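Local coordinates for protein chitinase (Chromobacterium violaceum, PDB 4TXG) that probably binds chitin and hydrolyses its O-glycosyl linkages as a secreted glycoside hydrolase of family 18, at residues 158-163 against 186-191; 246-251 against 304-309; 363-368 against 388-393; 396-401 against 464-469. All coordinates share one frame; numbering follows the deposited sequence.

Contact 1: 158-163 against 186-191; sequences GYFTSW and INYAFA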
# COMPACT_ATOMS: atom_id res chain seq x y z
N GLY A 158 -0.02 -3.52 -11.85
CA GLY A 158 -1.44 -3.82 -11.97
C GLY A 158 -1.82 -5.05 -11.17
O GLY A 158 -1.15 -6.09 -11.27
N TYR A 159 -2.88 -4.94 -10.38
CA TYR A 159 -3.46 -6.11 -9.73
C TYR A 159 -4.35 -6.87 -10.69
O TYR A 159 -5.26 -6.29 -11.30
CB TYR A 159 -4.26 -5.72 -8.49
CG TYR A 159 -3.41 -5.60 -7.26
CD1 TYR A 159 -3.15 -6.71 -6.47
CD2 TYR A 159 -2.91 -4.37 -6.86
CE1 TYR A 159 -2.38 -6.61 -5.33
CE2 TYR A 159 -2.14 -4.26 -5.71
CZ TYR A 159 -1.88 -5.38 -4.95
OH TYR A 159 -1.11 -5.27 -3.81
N PHE A 160 -4.09 -8.16 -10.82
CA PHE A 160 -4.90 -9.08 -11.62
C PHE A 160 -5.69 -9.98 -10.70
O PHE A 160 -5.11 -10.76 -9.95
CB PHE A 160 -4.00 -9.92 -12.52
CG PHE A 160 -4.74 -10.96 -13.31
CD1 PHE A 160 -5.33 -10.62 -14.53
CD2 PHE A 160 -4.87 -12.26 -12.85
CE1 PHE A 160 -6.01 -11.57 -15.27
CE2 PHE A 160 -5.55 -13.22 -13.58
CZ PHE A 160 -6.12 -12.87 -14.81
N THR A 161 -7.02 -9.90 -10.75
CA THR A 161 -7.84 -10.71 -9.86
C THR A 161 -8.15 -12.06 -10.49
O THR A 161 -8.37 -12.16 -11.70
CB THR A 161 -9.16 -10.00 -9.50
OG1 THR A 161 -9.90 -9.71 -10.69
CG2 THR A 161 -8.87 -8.69 -8.77
N SER A 162 -8.17 -13.10 -9.66
CA SER A 162 -8.30 -14.48 -10.13
C SER A 162 -9.72 -14.87 -10.51
O SER A 162 -9.92 -15.90 -11.17
CB SER A 162 -7.80 -15.45 -9.07
OG SER A 162 -8.64 -15.44 -7.92
N TRP A 163 -10.70 -14.07 -10.09
CA TRP A 163 -12.08 -14.53 -10.14
C TRP A 163 -12.90 -14.09 -11.34
O TRP A 163 -14.10 -14.36 -11.38
CB TRP A 163 -12.81 -14.12 -8.85
CG TRP A 163 -12.66 -12.68 -8.39
CD1 TRP A 163 -13.46 -11.62 -8.73
CD2 TRP A 163 -11.68 -12.17 -7.48
NE1 TRP A 163 -13.03 -10.48 -8.09
CE2 TRP A 163 -11.94 -10.79 -7.31
CE3 TRP A 163 -10.61 -12.74 -6.77
CZ2 TRP A 163 -11.17 -9.97 -6.48
CZ3 TRP A 163 -9.85 -11.93 -5.95
CH2 TRP A 163 -10.13 -10.56 -5.82
N ILE A 186 3.03 -7.22 -12.32
CA ILE A 186 1.66 -7.72 -12.16
C ILE A 186 1.56 -8.48 -10.85
O ILE A 186 2.35 -9.39 -10.60
CB ILE A 186 1.26 -8.66 -13.30
CG1 ILE A 186 1.34 -7.93 -14.65
CG2 ILE A 186 -0.13 -9.25 -13.04
CD1 ILE A 186 1.42 -8.91 -15.84
N ASN A 187 0.58 -8.10 -10.04
CA ASN A 187 0.31 -8.79 -8.78
C ASN A 187 -0.91 -9.68 -8.94
O ASN A 187 -1.99 -9.20 -9.30
CB ASN A 187 0.04 -7.79 -7.66
CG ASN A 187 1.28 -7.03 -7.22
OD1 ASN A 187 2.40 -7.42 -7.51
ND2 ASN A 187 1.06 -5.94 -6.48
N TYR A 188 -0.76 -10.97 -8.66
CA TYR A 188 -1.88 -11.90 -8.74
C TYR A 188 -2.63 -11.97 -7.42
O TYR A 188 -2.04 -12.29 -6.38
CB TYR A 188 -1.36 -13.29 -9.12
CG TYR A 188 -2.43 -14.35 -9.26
CD1 TYR A 188 -2.93 -15.03 -8.15
CD2 TYR A 188 -2.93 -14.68 -10.52
CE1 TYR A 188 -3.90 -16.03 -8.29
CE2 TYR A 188 -3.90 -15.65 -10.66
CZ TYR A 188 -4.38 -16.32 -9.55
OH TYR A 188 -5.33 -17.30 -9.71
N ALA A 189 -3.93 -11.69 -7.47
CA ALA A 189 -4.78 -11.65 -6.28
C ALA A 189 -5.83 -12.76 -6.31
O ALA A 189 -6.59 -12.83 -7.27
CB ALA A 189 -5.47 -10.28 -6.19
N PHE A 190 -5.93 -13.62 -5.29
CA PHE A 190 -5.10 -13.66 -4.08
C PHE A 190 -4.70 -15.08 -3.71
O PHE A 190 -5.48 -16.02 -3.89
CB PHE A 190 -5.85 -13.12 -2.86
CG PHE A 190 -5.96 -11.63 -2.80
CD1 PHE A 190 -4.84 -10.86 -2.55
CD2 PHE A 190 -7.19 -11.01 -2.93
CE1 PHE A 190 -4.94 -9.48 -2.47
CE2 PHE A 190 -7.30 -9.64 -2.85
CZ PHE A 190 -6.18 -8.88 -2.62
N ALA A 191 -3.50 -15.23 -3.15
CA ALA A 191 -3.20 -16.40 -2.34
C ALA A 191 -3.66 -16.13 -0.90
O ALA A 191 -3.96 -14.99 -0.54
CB ALA A 191 -1.71 -16.74 -2.37
O HOH W 1 -7.79 -16.09 -5.60
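Tyr-159 and Asn-187 both hold CG anti to the carbonyl carbon (chi1 -86° for the tyrosine), and this lays the amide arm of Asn-187 across one face of the Tyr-159 ring. Asn-187 CB sits 3.9 Å from the ring centroid, a CH-pi contact, while ND2 hangs over the rim, 3.4 Å from Tyr-159 CZ, with amide and ring planes 71° apart. A ring suits this place because it offers the asparagine a flat bed and still sends its hydroxyl on to Asp-310. On the other face of the sheet, Phe-160 and Tyr-188 have CG anti to the backbone N; Phe-160 brings its edge to the neighbouring ring, CD2 to CD2 at 3.9 Å.

The backbones are adjacent parallel strands of the TIM barrel of family 18. Asn-187 N bonds to Gly-158 O, Phe-160 N to Asn-187 O at 2.8 Å, and Ala-189 N to Phe-160 O. Strand 158-161 then ends, and the last rung, Ser-162 N to Ala-189 O, is bent to 137°. Beside it a cis peptide links Ala-189 to Phe-190, and a water bridges the two segments, 2.6 Å from Ser-162 OG and accepting from Phe-190 N. The compact serine also packs its CB 3.2 Å from Tyr-188 OH. Ala-189, smaller still, packs its methyl on Trp-603, while the Trp-163 indole lies alongside Phe-190, CZ3 to CD2 at 4.1 Å. Next to them Thr-161 OG1 bonds Glu-604, and Ser-162 O bonds His-232.

Contact 2: 246-251 against 304-309; sequences VKTLIS and YGFDGV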
# COMPACT_ATOMS: atom_id res chain seq x y z
N VAL A 246 8.94 -7.84 -17.47
CA VAL A 246 7.77 -7.68 -16.61
C VAL A 246 7.82 -8.68 -15.46
O VAL A 246 8.02 -9.87 -15.69
CB VAL A 246 6.46 -7.84 -17.40
CG1 VAL A 246 5.25 -7.79 -16.47
CG2 VAL A 246 6.36 -6.75 -18.46
N LYS A 247 7.64 -8.19 -14.23
CA LYS A 247 7.67 -9.05 -13.05
C LYS A 247 6.28 -9.55 -12.68
O LYS A 247 5.30 -8.83 -12.85
CB LYS A 247 8.27 -8.29 -11.86
CG LYS A 247 9.66 -7.73 -12.12
CD LYS A 247 10.68 -8.87 -12.21
CE LYS A 247 11.94 -8.44 -12.94
NZ LYS A 247 12.49 -7.19 -12.38
N THR A 248 6.18 -10.78 -12.17
CA THR A 248 4.94 -11.21 -11.53
C THR A 248 5.17 -11.51 -10.05
O THR A 248 6.20 -12.08 -9.67
CB THR A 248 4.32 -12.44 -12.22
OG1 THR A 248 5.26 -13.52 -12.26
CG2 THR A 248 3.88 -12.08 -13.63
N LEU A 249 4.22 -11.09 -9.22
CA LEU A 249 4.29 -11.34 -7.79
C LEU A 249 2.99 -11.96 -7.32
O LEU A 249 1.91 -11.64 -7.84
CB LEU A 249 4.58 -10.05 -7.01
CG LEU A 249 5.97 -9.43 -7.26
CD1 LEU A 249 5.90 -8.41 -8.38
CD2 LEU A 249 6.52 -8.81 -5.99
N ILE A 250 3.08 -12.86 -6.35
CA ILE A 250 1.88 -13.45 -5.77
C ILE A 250 1.44 -12.62 -4.55
O ILE A 250 2.21 -12.42 -3.60
CB ILE A 250 2.12 -14.95 -5.40
CG1 ILE A 250 0.85 -15.57 -4.79
CG2 ILE A 250 3.35 -15.14 -4.49
CD1 ILE A 250 -0.36 -15.57 -5.76
N SER A 251 0.22 -12.08 -4.61
CA SER A 251 -0.29 -11.31 -3.48
C SER A 251 -1.02 -12.23 -2.51
O SER A 251 -1.82 -13.08 -2.92
CB SER A 251 -1.23 -10.19 -3.93
OG SER A 251 -0.56 -9.32 -4.81
N TYR A 304 6.22 -21.98 -9.60
CA TYR A 304 5.38 -21.31 -10.59
C TYR A 304 6.06 -20.16 -11.31
O TYR A 304 5.45 -19.51 -12.17
CB TYR A 304 4.08 -20.83 -9.94
CG TYR A 304 3.25 -21.99 -9.43
CD1 TYR A 304 2.72 -22.93 -10.31
CD2 TYR A 304 3.00 -22.16 -8.07
CE1 TYR A 304 1.97 -24.00 -9.87
CE2 TYR A 304 2.24 -23.22 -7.60
CZ TYR A 304 1.72 -24.14 -8.51
OH TYR A 304 0.97 -25.20 -8.08
N GLY A 305 7.32 -19.91 -10.98
CA GLY A 305 8.10 -18.90 -11.68
C GLY A 305 7.71 -17.46 -11.36
O GLY A 305 7.92 -16.57 -12.17
N PHE A 306 7.14 -17.23 -10.18
CA PHE A 306 6.91 -15.86 -9.73
C PHE A 306 8.22 -15.18 -9.34
O PHE A 306 9.17 -15.85 -8.94
CB PHE A 306 5.93 -15.82 -8.55
CG PHE A 306 4.48 -15.90 -8.97
CD1 PHE A 306 3.85 -17.13 -9.10
CD2 PHE A 306 3.76 -14.75 -9.24
CE1 PHE A 306 2.52 -17.21 -9.50
CE2 PHE A 306 2.42 -14.81 -9.63
CZ PHE A 306 1.81 -16.05 -9.77
N ASP A 307 8.25 -13.86 -9.45
CA ASP A 307 9.45 -13.08 -9.15
C ASP A 307 9.45 -12.50 -7.75
O ASP A 307 10.42 -11.87 -7.33
CB ASP A 307 9.59 -11.93 -10.15
CG ASP A 307 9.68 -12.42 -11.57
OD1 ASP A 307 10.69 -13.07 -11.90
OD2 ASP A 307 8.73 -12.18 -12.35
N GLY A 308 8.35 -12.68 -7.02
CA GLY A 308 8.27 -12.11 -5.69
C GLY A 308 6.97 -12.41 -5.00
O GLY A 308 6.06 -12.99 -5.59
N VAL A 309 6.90 -12.01 -3.73
CA VAL A 309 5.69 -12.16 -2.92
C VAL A 309 5.24 -10.77 -2.47
O VAL A 309 6.07 -9.96 -2.05
CB VAL A 309 5.96 -13.05 -1.69
CG1 VAL A 309 4.71 -13.17 -0.82
CG2 VAL A 309 6.39 -14.43 -2.14
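Asp-307 and Gly-308 open the DGxDxDxE signature of family 18 chitinases, and they dock on Thr-248 and Leu-249 of the preceding barrel strand. Asp-307 holds Thr-248 at both ends: Thr-248 N gives its hydrogen to the anti lone pair of Asp-307 OD2 (2.9 Å, 165°), and Asp-307 N returns one to Thr-248 O at 2.7 Å. The carboxylate thus supplies an acceptor where strand 308-312 has not yet begun. Its charge is shared with Lys-240 and Arg-362, which probably favours the ionised form.

Gly-308 suits a tight spot, for Leu-249 CD2 lies 3.7 Å from its CA, where any CB would be crowded out. Gly-308 O accepts from Ile-250 N at 3.1 Å. The Phe-306 ring lies against segment 246-251: Ile-250 CB stands above the ring centre, 4.2 Å from the centroid, and Phe-306 CD2 meets Leu-249 C. Branched residues finish the apolar packing, Ile-250 CG2 against Val-309 CG2 at 3.9 Å, both pointing the same way toward Leu-301 of helix 287-304. Parallel pairing of this kind, with the signature strand beside the one that leads into the SxGG motif from Ser-251, is typical of the family 18 barrel.

Contact 3: 363-368 against 388-393; sequences YYQITA and YLDFVN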
# COMPACT_ATOMS: atom_id res chain seq x y z
N TYR A 363 16.92 -13.02 -8.45
CA TYR A 363 16.45 -12.27 -7.29
C TYR A 363 14.95 -12.42 -7.04
O TYR A 363 14.16 -12.51 -7.99
CB TYR A 363 16.81 -10.79 -7.48
CG TYR A 363 16.52 -9.97 -6.26
CD1 TYR A 363 17.35 -10.05 -5.15
CD2 TYR A 363 15.42 -9.13 -6.21
CE1 TYR A 363 17.10 -9.31 -4.03
CE2 TYR A 363 15.15 -8.39 -5.08
CZ TYR A 363 16.00 -8.48 -4.00
OH TYR A 363 15.76 -7.75 -2.86
N TYR A 364 14.56 -12.45 -5.77
CA TYR A 364 13.14 -12.50 -5.39
C TYR A 364 12.77 -11.27 -4.58
O TYR A 364 13.38 -10.98 -3.56
CB TYR A 364 12.81 -13.76 -4.58
CG TYR A 364 13.12 -15.06 -5.31
CD1 TYR A 364 12.36 -15.45 -6.41
CD2 TYR A 364 14.16 -15.88 -4.91
CE1 TYR A 364 12.63 -16.64 -7.09
CE2 TYR A 364 14.46 -17.06 -5.58
CZ TYR A 364 13.69 -17.43 -6.67
OH TYR A 364 13.97 -18.61 -7.34
N GLN A 365 11.75 -10.55 -5.04
CA GLN A 365 11.31 -9.33 -4.37
C GLN A 365 10.28 -9.63 -3.27
O GLN A 365 9.48 -10.55 -3.39
CB GLN A 365 10.73 -8.33 -5.39
CG GLN A 365 11.79 -7.63 -6.25
CD GLN A 365 11.20 -6.60 -7.21
OE1 GLN A 365 10.25 -6.91 -7.94
NE2 GLN A 365 11.75 -5.39 -7.22
N ILE A 366 10.32 -8.84 -2.20
CA ILE A 366 9.21 -8.81 -1.25
C ILE A 366 8.58 -7.45 -1.28
O ILE A 366 9.26 -6.43 -1.08
CB ILE A 366 9.65 -9.10 0.19
CG1 ILE A 366 10.45 -10.39 0.24
CG2 ILE A 366 8.43 -9.17 1.12
CD1 ILE A 366 10.90 -10.72 1.62
N THR A 367 7.28 -7.40 -1.55
CA THR A 367 6.57 -6.14 -1.49
C THR A 367 5.40 -6.27 -0.52
O THR A 367 5.11 -7.36 -0.02
CB THR A 367 6.08 -5.71 -2.89
OG1 THR A 367 5.07 -6.60 -3.36
CG2 THR A 367 7.26 -5.73 -3.88
N ALA A 368 4.76 -5.15 -0.22
CA ALA A 368 3.58 -5.20 0.62
C ALA A 368 2.58 -4.15 0.19
O ALA A 368 2.96 -3.05 -0.21
CB ALA A 368 3.95 -4.99 2.10
N TYR A 388 12.62 -4.18 5.25
CA TYR A 388 12.72 -5.49 4.61
C TYR A 388 12.10 -5.54 3.22
O TYR A 388 12.25 -6.53 2.51
CB TYR A 388 12.05 -6.55 5.51
CG TYR A 388 12.68 -6.59 6.88
CD1 TYR A 388 14.01 -6.97 7.04
CD2 TYR A 388 11.96 -6.21 8.01
CE1 TYR A 388 14.60 -6.99 8.29
CE2 TYR A 388 12.55 -6.22 9.27
CZ TYR A 388 13.87 -6.62 9.39
OH TYR A 388 14.48 -6.64 10.64
N LEU A 389 11.40 -4.47 2.83
CA LEU A 389 10.59 -4.50 1.63
C LEU A 389 11.28 -3.87 0.43
O LEU A 389 11.75 -2.73 0.49
CB LEU A 389 9.25 -3.79 1.88
CG LEU A 389 8.45 -4.39 3.03
CD1 LEU A 389 7.23 -3.52 3.35
CD2 LEU A 389 8.01 -5.80 2.66
N ASP A 390 11.33 -4.60 -0.67
CA ASP A 390 11.86 -4.02 -1.90
C ASP A 390 11.10 -2.75 -2.26
O ASP A 390 11.71 -1.76 -2.66
CB ASP A 390 11.79 -5.02 -3.04
CG ASP A 390 12.81 -6.11 -2.89
OD1 ASP A 390 13.95 -5.92 -3.39
OD2 ASP A 390 12.51 -7.12 -2.23
N PHE A 391 9.78 -2.79 -2.13
CA PHE A 391 8.98 -1.57 -2.21
C PHE A 391 7.61 -1.79 -1.62
O PHE A 391 7.22 -2.93 -1.35
CB PHE A 391 8.88 -1.04 -3.67
CG PHE A 391 8.32 -2.02 -4.67
CD1 PHE A 391 6.96 -2.20 -4.80
CD2 PHE A 391 9.17 -2.69 -5.54
CE1 PHE A 391 6.43 -3.06 -5.76
CE2 PHE A 391 8.66 -3.58 -6.50
CZ PHE A 391 7.29 -3.76 -6.61
N VAL A 392 6.89 -0.69 -1.38
CA VAL A 392 5.51 -0.80 -0.91
C VAL A 392 4.55 -0.31 -1.97
O VAL A 392 4.90 0.54 -2.78
CB VAL A 392 5.27 -0.00 0.40
CG1 VAL A 392 6.10 -0.60 1.54
CG2 VAL A 392 5.58 1.48 0.23
N ASN A 393 3.35 -0.87 -1.96
CA ASN A 393 2.24 -0.41 -2.78
C ASN A 393 1.23 0.21 -1.84
O ASN A 393 0.55 -0.51 -1.11
CB ASN A 393 1.62 -1.57 -3.56
CG ASN A 393 2.61 -2.21 -4.51
OD1 ASN A 393 3.32 -1.51 -5.22
ND2 ASN A 393 2.68 -3.53 -4.49
O HOH W 2 4.10 -5.68 -5.94
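Asp-390 grips segment 363-368 tightly with both carboxylate oxygens and its backbone. Tip to tip, Tyr-363 OH gives its hydrogen to the syn lone pair of Asp-390 OD1 at 2.6 Å, ring and carboxylate planes 79° apart. Ile-366 N meets Asp-390 OD2 on the anti side at 2.8 Å. The short aspartate side chain puts OD2 there while its own N reaches Ile-366 O through a bent bond; Arg-350, which probably keeps it ionised, and Tyr-140 also bind it.

Thr-367 is tightly packed too: its methyl CG2 stands over the centre of the Phe-391 ring, a CH-pi contact 3.4 Å from the centroid, because CG2 lies anti to the carbonyl carbon. Strand pairing is looser beside it: Ala-368 N is 3.5 Å from Phe-391 O, and the one nearly straight backbone bond is Asn-393 N to Ala-368 O (2.8 Å, 178°). There a water bridges Thr-367 OG1 to Asn-393 ND2, and OG1 also bonds Asp-310.

On the opposite face Leu-389 CD2 meets Ile-366 CG2 and Leu-389 CD1 meets Ala-368 CB. Ile-366 rests in turn on Leu-349 and Leu-353 of helix 338-360, while strand 365-371 runs between 308-312 and 391-395.

Contact 4: 396-401 against 464-469; sequences SYDLHG and YTRGWK. With CS (cesium ion), chain M.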
# COMPACT_ATOMS: atom_id res chain seq x y z
N SER A 396 -3.73 3.91 -1.38
CA SER A 396 -4.28 5.26 -1.34
C SER A 396 -5.58 5.32 -2.13
O SER A 396 -5.73 6.10 -3.07
CB SER A 396 -3.25 6.27 -1.87
OG SER A 396 -2.52 5.74 -2.97
N TYR A 397 -6.51 4.47 -1.73
CA TYR A 397 -7.86 4.46 -2.25
C TYR A 397 -8.71 3.85 -1.15
O TYR A 397 -8.19 3.46 -0.11
CB TYR A 397 -7.96 3.67 -3.57
CG TYR A 397 -7.21 2.34 -3.61
CD1 TYR A 397 -7.57 1.27 -2.79
CD2 TYR A 397 -6.16 2.14 -4.50
CE1 TYR A 397 -6.89 0.06 -2.84
CE2 TYR A 397 -5.49 0.93 -4.56
CZ TYR A 397 -5.86 -0.11 -3.73
OH TYR A 397 -5.19 -1.31 -3.79
N ASP A 398 -10.02 3.77 -1.38
CA ASP A 398 -10.98 3.43 -0.32
C ASP A 398 -10.77 4.29 0.92
O ASP A 398 -10.95 3.82 2.05
CB ASP A 398 -10.89 1.95 0.04
CG ASP A 398 -11.55 1.07 -1.00
OD1 ASP A 398 -12.23 1.61 -1.90
OD2 ASP A 398 -11.41 -0.17 -0.91
N LEU A 399 -10.42 5.56 0.71
CA LEU A 399 -10.30 6.53 1.80
C LEU A 399 -11.69 6.95 2.29
O LEU A 399 -11.86 7.34 3.44
CB LEU A 399 -9.50 7.76 1.35
CG LEU A 399 -8.04 7.50 0.98
CD1 LEU A 399 -7.37 8.75 0.42
CD2 LEU A 399 -7.28 6.98 2.19
N HIS A 400 -12.67 6.87 1.39
CA HIS A 400 -14.08 7.09 1.70
C HIS A 400 -14.91 6.07 0.93
O HIS A 400 -14.53 5.65 -0.16
CB HIS A 400 -14.51 8.52 1.33
CG HIS A 400 -13.98 9.57 2.26
ND1 HIS A 400 -14.37 9.65 3.58
CD2 HIS A 400 -13.09 10.57 2.07
CE1 HIS A 400 -13.73 10.65 4.17
NE2 HIS A 400 -12.95 11.22 3.27
N GLY A 401 -16.05 5.69 1.48
CA GLY A 401 -16.89 4.66 0.89
C GLY A 401 -18.11 4.44 1.76
O GLY A 401 -18.20 5.01 2.85
N TYR A 464 -11.99 1.63 -10.13
CA TYR A 464 -13.35 1.27 -9.77
C TYR A 464 -13.95 2.43 -8.98
O TYR A 464 -13.24 3.33 -8.55
CB TYR A 464 -13.38 -0.01 -8.93
CG TYR A 464 -12.66 0.17 -7.61
CD1 TYR A 464 -11.30 -0.05 -7.51
CD2 TYR A 464 -13.34 0.63 -6.48
CE1 TYR A 464 -10.63 0.14 -6.33
CE2 TYR A 464 -12.66 0.83 -5.28
CZ TYR A 464 -11.31 0.59 -5.22
OH TYR A 464 -10.62 0.78 -4.04
N THR A 465 -15.26 2.38 -8.79
CA THR A 465 -15.97 3.41 -8.03
C THR A 465 -16.41 2.92 -6.66
O THR A 465 -16.47 1.71 -6.40
CB THR A 465 -17.24 3.86 -8.77
OG1 THR A 465 -18.18 2.78 -8.77
CG2 THR A 465 -16.93 4.25 -10.21
N ARG A 466 -16.70 3.88 -5.78
CA ARG A 466 -17.53 3.64 -4.60
C ARG A 466 -18.63 4.70 -4.67
O ARG A 466 -18.45 5.74 -5.29
CB ARG A 466 -16.75 3.78 -3.29
CG ARG A 466 -15.57 2.84 -3.12
CD ARG A 466 -15.97 1.37 -3.04
NE ARG A 466 -14.89 0.60 -2.42
CZ ARG A 466 -14.85 -0.72 -2.39
NH1 ARG A 466 -15.82 -1.43 -2.95
NH2 ARG A 466 -13.83 -1.33 -1.80
N GLY A 467 -19.76 4.44 -4.04
CA GLY A 467 -20.84 5.40 -4.16
C GLY A 467 -21.96 5.24 -3.15
O GLY A 467 -22.13 4.17 -2.57
N TRP A 468 -22.70 6.33 -2.97
CA TRP A 468 -23.82 6.44 -2.03
C TRP A 468 -25.09 6.86 -2.76
O TRP A 468 -25.02 7.51 -3.80
CB TRP A 468 -23.54 7.49 -0.95
CG TRP A 468 -22.35 7.31 -0.06
CD1 TRP A 468 -22.36 6.92 1.25
CD2 TRP A 468 -20.97 7.58 -0.38
NE1 TRP A 468 -21.08 6.92 1.76
CE2 TRP A 468 -20.21 7.31 0.78
CE3 TRP A 468 -20.31 8.00 -1.54
CZ2 TRP A 468 -18.82 7.45 0.82
CZ3 TRP A 468 -18.92 8.14 -1.50
CH2 TRP A 468 -18.20 7.86 -0.33
N LYS A 469 -26.25 6.52 -2.20
CA LYS A 469 -27.52 7.05 -2.67
C LYS A 469 -28.14 7.86 -1.54
O LYS A 469 -27.65 7.81 -0.41
CB LYS A 469 -28.47 5.94 -3.13
CG LYS A 469 -28.90 4.94 -2.06
CD LYS A 469 -29.82 3.89 -2.67
CE LYS A 469 -30.07 2.70 -1.74
NZ LYS A 469 -31.11 3.01 -0.73
CS CS M . -9.64 -2.04 -3.36
O HOH W 3 -6.73 -3.45 -2.67
O HOH W 4 -11.66 -4.20 -2.91
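A cesium ion touches both Asp-398 and Tyr-464, whose oxygens meet it from one side. It lies 3.1 Å from Tyr-464 OH and at a longer 3.6 Å from Asp-398 OD2; two waters also bind it, one of them 2.9 Å from Tyr-397 OH. Tyr-464 OH also lies beside Asp-398 OD1, which is in the plane of the tyrosine ring at its edge, but the two are not hydrogen-bonded. Tyr-397 crosses Tyr-464 at about a right angle, its CD1 3.3 Å from that hydroxyl.

The firm link is a salt bridge. Arg-466 grips the carboxylate side-on, NE to Asp-398 OD1 at 2.9 Å and NH2 to OD2 at 2.8 Å, with the planes 25° apart. OD1 is met from above the carboxylate plane, OD2 on its syn side. A bend at chi2 (-65°) turns the arginine's NE/NH2 edge to the carboxylate, and a flat group with donors side by side suits two oxygens; Tyr-464 CE2 rests over a face of that guanidinium. Asn-410 also binds Asp-398 OD1, and Ser-519 holds Arg-466 NH1.

Farther along, the Trp-468 indole lies on the backbone of Gly-401, CZ2 to C at 3.2 Å; glycine readily tolerates the fully extended conformation found there. Trp-468 NE1 bonds Asn-404 O. Tyr-397 and Asp-398 belong to the family's MxYDxxG motif, which in relatives lines the substrate cleft. Segment 396-401 follows barrel strand 391-395, whereas strand 466-468 is the edge of an antiparallel sheet, next to strand 575-578, consistent with the insertion domain of such chitinases.

In the fold
Contacts 1, 2 and 3 follow one another round the same barrel. Ile-186 N lies 2.8 Å from Lys-247 O between contacts 1 and 2, and Val-309 O 2.9 Å from Thr-367 N between contacts 2 and 3. Across the interior contact 1 meets contact 3, Asn-187 ND2 lying 3.5 Å from Asn-393 ND2. All three also converge on Asp-310 of the signature motif: Tyr-159 OH and Ser-251 OG bond its OD2, Thr-367 OG1 its OD1. Contact 4, which continues the chain beyond contact 3, sits about 27 Å from it between centres, yet its nearest atoms come within about 5 Å of contact 1, consistent with a shared active-site cleft.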